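Local coordinates for protein S12 family peptidase (Streptomyces sp. 82F2, PDB 3WWX) that probably hydrolyses amide bonds of D-configured substrates, as a D-stereospecific amidohydrolase of the S12 peptidase family with a beta-lactamase-type domain, at residues V26-D31 with D243-Q248; H320-N325 with A340-T345. All blocks are in the same frame, centred on the assembly; numbering follows the deposited sequence.

Interaction 1 (V26-D31 with D243-Q248); sequences VAQARD and DSRDLQ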
loop_
_atom_site.group_PDB
_atom_site.type_symbol
_atom_site.label_atom_id
_atom_site.label_comp_id
_atom_site.label_asym_id
_atom_site.label_seq_id
_atom_site.Cartn_x
_atom_site.Cartn_y
_atom_site.Cartn_z
ATOM N N VAL A 26 -8.657 -11.415 9.779
ATOM C CA VAL A 26 -8.869 -10.468 10.871
ATOM C C VAL A 26 -9.311 -9.124 10.315
ATOM O O VAL A 26 -8.873 -8.714 9.233
ATOM C CB VAL A 26 -7.580 -10.277 11.725
ATOM C CG1 VAL A 26 -6.383 -9.889 10.852
ATOM C CG2 VAL A 26 -7.780 -9.266 12.840
ATOM N N ALA A 27 -10.181 -8.436 11.052
ATOM C CA ALA A 27 -10.521 -7.049 10.745
ATOM C C ALA A 27 -10.864 -6.329 12.022
ATOM O O ALA A 27 -11.236 -6.946 13.032
ATOM C CB ALA A 27 -11.681 -6.957 9.755
ATOM N N GLN A 28 -10.657 -5.020 11.994
ATOM C CA GLN A 28 -11.172 -4.137 13.018
ATOM C C GLN A 28 -11.876 -2.992 12.336
ATOM O O GLN A 28 -11.544 -2.632 11.209
ATOM C CB GLN A 28 -10.065 -3.598 13.909
ATOM C CG GLN A 28 -9.391 -4.645 14.781
ATOM C CD GLN A 28 -8.276 -4.056 15.628
ATOM O OE1 GLN A 28 -8.283 -2.858 15.935
ATOM N NE2 GLN A 28 -7.305 -4.881 16.012
ATOM N N ALA A 29 -12.842 -2.401 13.037
ATOM C CA ALA A 29 -13.613 -1.304 12.471
ATOM C C ALA A 29 -14.044 -0.373 13.578
ATOM O O ALA A 29 -14.090 -0.751 14.743
ATOM C CB ALA A 29 -14.830 -1.831 11.727
ATOM N N ARG A 30 -14.347 0.852 13.206
ATOM C CA ARG A 30 -14.824 1.839 14.168
ATOM C C ARG A 30 -15.756 2.768 13.424
ATOM O O ARG A 30 -15.333 3.587 12.605
ATOM C CB ARG A 30 -13.644 2.582 14.816
ATOM C CG ARG A 30 -14.028 3.553 15.901
ATOM C CD ARG A 30 -12.752 4.025 16.594
ATOM N NE ARG A 30 -13.026 4.927 17.694
ATOM C CZ ARG A 30 -12.486 6.133 17.840
ATOM N NH1 ARG A 30 -11.616 6.603 16.957
ATOM N NH2 ARG A 30 -12.822 6.867 18.891
ATOM N N ASP A 31 -17.046 2.608 13.712
ATOM C CA ASP A 31 -18.102 3.356 13.043
ATOM C C ASP A 31 -18.530 4.492 13.978
ATOM O O ASP A 31 -19.294 4.297 14.915
ATOM C CB ASP A 31 -19.237 2.399 12.679
ATOM C CG ASP A 31 -20.282 3.036 11.790
ATOM O OD1 ASP A 31 -20.579 4.229 12.010
ATOM O OD2 ASP A 31 -20.811 2.361 10.864
ATOM N N ASP A 243 -0.909 -3.323 12.287
ATOM C CA ASP A 243 -2.056 -4.113 12.697
ATOM C C ASP A 243 -3.335 -3.371 12.305
ATOM O O ASP A 243 -3.300 -2.290 11.701
ATOM C CB ASP A 243 -2.007 -4.509 14.180
ATOM C CG ASP A 243 -2.313 -3.369 15.135
ATOM O OD1 ASP A 243 -2.600 -2.249 14.688
ATOM O OD2 ASP A 243 -2.232 -3.624 16.361
ATOM N N SER A 244 -4.473 -3.956 12.623
ATOM C CA SER A 244 -5.744 -3.423 12.148
ATOM C C SER A 244 -6.203 -2.208 12.944
ATOM O O SER A 244 -7.093 -1.516 12.496
ATOM C CB SER A 244 -6.819 -4.496 12.214
ATOM O OG SER A 244 -6.430 -5.669 11.502
ATOM N N ARG A 245 -5.604 -1.980 14.102
ATOM C CA ARG A 245 -5.872 -0.781 14.900
ATOM C C ARG A 245 -5.088 0.420 14.367
ATOM O O ARG A 245 -5.666 1.464 14.033
ATOM C CB ARG A 245 -5.500 -1.022 16.354
ATOM C CG ARG A 245 -5.839 0.128 17.287
ATOM C CD ARG A 245 -5.450 -0.156 18.712
ATOM N NE ARG A 245 -5.908 0.923 19.591
ATOM C CZ ARG A 245 -5.780 0.919 20.914
ATOM N NH1 ARG A 245 -5.211 -0.111 21.529
ATOM N NH2 ARG A 245 -6.225 1.948 21.626
ATOM N N ASP A 246 -3.771 0.270 14.252
ATOM C CA ASP A 246 -2.925 1.364 13.810
ATOM C C ASP A 246 -3.308 1.821 12.407
ATOM O O ASP A 246 -3.230 2.996 12.097
ATOM C CB ASP A 246 -1.463 0.935 13.786
ATOM C CG ASP A 246 -0.803 0.954 15.161
ATOM O OD1 ASP A 246 -1.495 1.119 16.195
ATOM O OD2 ASP A 246 0.441 0.772 15.193
ATOM N N LEU A 247 -3.687 0.887 11.536
ATOM C CA LEU A 247 -4.039 1.310 10.183
ATOM C C LEU A 247 -5.250 2.236 10.198
ATOM O O LEU A 247 -5.302 3.211 9.446
ATOM C CB LEU A 247 -4.265 0.127 9.246
ATOM C CG LEU A 247 -3.003 -0.615 8.818
ATOM C CD1 LEU A 247 -3.418 -1.786 7.950
ATOM C CD2 LEU A 247 -2.021 0.277 8.088
ATOM N N GLN A 248 -6.213 1.930 11.065
ATOM C CA GLN A 248 -7.359 2.821 11.217
ATOM C C GLN A 248 -6.933 4.169 11.794
ATOM O O GLN A 248 -7.346 5.226 11.304
ATOM C CB GLN A 248 -8.419 2.211 12.119
ATOM C CG GLN A 248 -9.111 1.014 11.551
ATOM C CD GLN A 248 -10.113 0.505 12.533
ATOM O OE1 GLN A 248 -11.228 1.037 12.627
ATOM N NE2 GLN A 248 -9.707 -0.450 13.342
HETATM O O HOH W 1 -4.813 -4.158 17.504
#

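Interaction 2 (H320-N325 with A340-T345); sequences HSLAGN and AEFCGT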
loop_
_atom_site.group_PDB
_atom_site.type_symbol
_atom_site.label_atom_id
_atom_site.label_comp_id
_atom_site.label_asym_id
_atom_site.label_seq_id
_atom_site.Cartn_x
_atom_site.Cartn_y
_atom_site.Cartn_z
ATOM N N HIS A 320 -15.604 6.829 9.980
ATOM C CA HIS A 320 -15.912 5.408 9.946
ATOM C C HIS A 320 -14.739 4.719 9.254
ATOM O O HIS A 320 -14.471 4.991 8.090
ATOM C CB HIS A 320 -17.209 5.155 9.176
ATOM C CG HIS A 320 -17.617 3.716 9.117
ATOM N ND1 HIS A 320 -18.713 3.283 8.398
ATOM C CD2 HIS A 320 -17.082 2.613 9.693
ATOM C CE1 HIS A 320 -18.823 1.975 8.521
ATOM N NE2 HIS A 320 -17.851 1.541 9.301
ATOM N N SER A 321 -14.053 3.855 9.994
ATOM C CA SER A 321 -12.861 3.167 9.487
ATOM C C SER A 321 -12.958 1.644 9.573
ATOM O O SER A 321 -13.730 1.083 10.360
ATOM C CB SER A 321 -11.638 3.639 10.268
ATOM O OG SER A 321 -11.803 3.428 11.648
ATOM N N LEU A 322 -12.103 1.005 8.770
ATOM C CA LEU A 322 -11.995 -0.443 8.693
ATOM C C LEU A 322 -10.576 -0.789 8.269
ATOM O O LEU A 322 -10.017 -0.128 7.402
ATOM C CB LEU A 322 -12.970 -0.963 7.648
ATOM C CG LEU A 322 -12.853 -2.439 7.208
ATOM C CD1 LEU A 322 -13.257 -3.399 8.307
ATOM C CD2 LEU A 322 -13.685 -2.693 5.928
ATOM N N ALA A 323 -10.007 -1.838 8.844
ATOM C CA ALA A 323 -8.738 -2.379 8.327
ATOM C C ALA A 323 -8.713 -3.853 8.615
ATOM O O ALA A 323 -9.331 -4.317 9.565
ATOM C CB ALA A 323 -7.537 -1.685 8.962
ATOM N N GLY A 324 -8.006 -4.611 7.794
ATOM C CA GLY A 324 -7.932 -6.044 8.030
ATOM C C GLY A 324 -6.975 -6.754 7.110
ATOM O O GLY A 324 -6.334 -6.145 6.258
ATOM N N ASN A 325 -6.933 -8.075 7.257
ATOM C CA ASN A 325 -5.929 -8.888 6.579
ATOM C C ASN A 325 -6.387 -10.321 6.386
ATOM O O ASN A 325 -6.996 -10.916 7.297
ATOM C CB ASN A 325 -4.617 -8.870 7.380
ATOM C CG ASN A 325 -3.490 -9.619 6.676
ATOM O OD1 ASN A 325 -3.151 -10.755 7.024
ATOM N ND2 ASN A 325 -2.904 -8.992 5.666
ATOM N N ALA A 340 -19.566 -5.225 3.379
ATOM C CA ALA A 340 -20.281 -5.632 4.582
ATOM C C ALA A 340 -20.215 -4.528 5.637
ATOM O O ALA A 340 -21.221 -4.144 6.249
ATOM C CB ALA A 340 -19.708 -6.912 5.121
ATOM N N GLU A 341 -19.022 -3.991 5.834
ATOM C CA GLU A 341 -18.825 -2.999 6.873
ATOM C C GLU A 341 -19.517 -1.684 6.551
ATOM O O GLU A 341 -20.205 -1.125 7.418
ATOM C CB GLU A 341 -17.330 -2.761 7.096
ATOM C CG GLU A 341 -17.003 -1.681 8.141
ATOM C CD GLU A 341 -17.566 -1.973 9.522
ATOM O OE1 GLU A 341 -17.869 -1.017 10.259
ATOM O OE2 GLU A 341 -17.662 -3.161 9.916
ATOM N N PHE A 342 -19.335 -1.162 5.349
ATOM C CA PHE A 342 -19.834 0.183 5.043
ATOM C C PHE A 342 -21.271 0.205 4.534
ATOM O O PHE A 342 -21.929 1.238 4.626
ATOM C CB PHE A 342 -18.901 0.897 4.076
ATOM C CG PHE A 342 -17.577 1.247 4.683
ATOM C CD1 PHE A 342 -17.426 2.384 5.457
ATOM C CD2 PHE A 342 -16.488 0.417 4.508
ATOM C CE1 PHE A 342 -16.204 2.687 6.030
ATOM C CE2 PHE A 342 -15.277 0.706 5.102
ATOM C CZ PHE A 342 -15.132 1.842 5.849
ATOM N N CYS A 343 -21.752 -0.924 4.012
ATOM C CA CYS A 343 -23.116 -0.996 3.457
ATOM C C CYS A 343 -23.991 -2.066 4.093
ATOM O O CYS A 343 -25.189 -2.138 3.781
ATOM C CB CYS A 343 -23.053 -1.217 1.946
ATOM S SG CYS A 343 -22.313 0.154 1.057
ATOM N N GLY A 344 -23.420 -2.879 4.984
ATOM C CA GLY A 344 -24.165 -3.955 5.617
ATOM C C GLY A 344 -24.501 -5.087 4.667
ATOM O O GLY A 344 -25.391 -5.889 4.950
ATOM N N THR A 345 -23.791 -5.156 3.545
ATOM C CA THR A 345 -24.041 -6.151 2.507
ATOM C C THR A 345 -23.700 -7.556 3.001
ATOM O O THR A 345 -22.569 -7.829 3.417
ATOM C CB THR A 345 -23.215 -5.844 1.239
ATOM O OG1 THR A 345 -23.457 -4.497 0.808
ATOM C CG2 THR A 345 -23.574 -6.804 0.102
#

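Interaction 1 (V26-D31 with D243-Q248)
Q28 on strand 24-31 lies against the first turn of helix 244-255. Its CG meets S244 CB at 3.6 Å. The chain is extended beyond CG, and its amide reaches R245. There Q28 OE1 sits 3.3 Å from R245 CA, a packing contact and not a hydrogen bond. Q248 comes from the next turn. Its amide lies against the strand backbone, with NE2 3.2 Å from Q28 CB and OE1 beside the peptide joining A29 and R30. V26 adds a light touch of CG2 on S244 OG.

No direct hydrogen bond joins the two segments. One water does, accepting from Q28 NE2 at 3.0 Å and donating to D243 OD2 at 2.9 Å. D243 is the N-cap of the helix. Its OD1 takes a nearly straight bond from D246 N (2.8 Å, 174°) and a weak one from R245 N. Q248 is held by its own helix: NE2 donates to S244 O at 2.9 Å, and that oxygen lies close to the amide plane of Q248.

Partners beyond the segments hold the amide end of Q28, the hydroxyl of S244 and the amide oxygen of Q248. R35 NH1 binds Q28 OE1 and G45 O binds Q28 NE2. S244 OG pairs with Y49 OH, and Q248 OE1 with S321 OG of the adjacent strand.

Polar side chains therefore fill much of this helix-on-sheet interface. Both ends of each glutamine amide are hydrogen-bonded, which should fix the amide rotations. The side-chain polar atoms of Q28, S244 and Q248 find hydrogen-bond partners without a direct bond from strand to helix.

Interaction 2 (H320-N325 with A340-T345)
H320 reaches from the start of strand 320-326 to the last turn of helix 334-343. Its CB comes within 4.1 Å of F342 CE1. CG is anti to the backbone N (chi1 -179°) and meets the same F342 atom at 3.5 Å. ND1 lies 3.3 Å from F342 CD1. F342 CE1 sits over the centre of the imidazole face. The two rings are oblique, with planes 42° apart. CE1 of H320 has E341 O at its edge, in the ring plane. At the tip, NE2 donates to E341 OE1 at 2.7 Å and 163°. The carboxylate receives this bond on its anti lone pair and is turned steeply to the ring.

T10 OG1 and H7 ND1 bind the other oxygen, E341 OE2. This partly buried His-carboxylate pair could favour a protonated imidazole. L322 completes the contact: its CD2 packs on E341 CB at 3.8 Å, and its CB on F342 CE2.

The C-terminal helix thus packs on a sheet face, and the C343-C294 disulfide ties its end to the loop before strand 297-305. Such a terminal helix against an antiparallel sheet is typical of the beta-lactamase-type fold.

Interactions 1 and 2 meet in one antiparallel sheet, where strands 24-31 and 320-326 are neighbours. Their centres are 9 Å apart. Helix 244-255 covers one face of this sheet and helix 334-343 the other, the sandwich expected of this family. The Q248-S321 side-chain bond (OE1 to OG, 2.6 Å) belongs to both. The strand pairing adds V26 O to N325 N at 2.8 Å. Near the other end of the strands, D31 OD2 packs 3.1 Å from H320 CE1. The octane 1,8-diamine is about 14 Å from the side chain of V26, and no residue of either contact is among those lining its pocket.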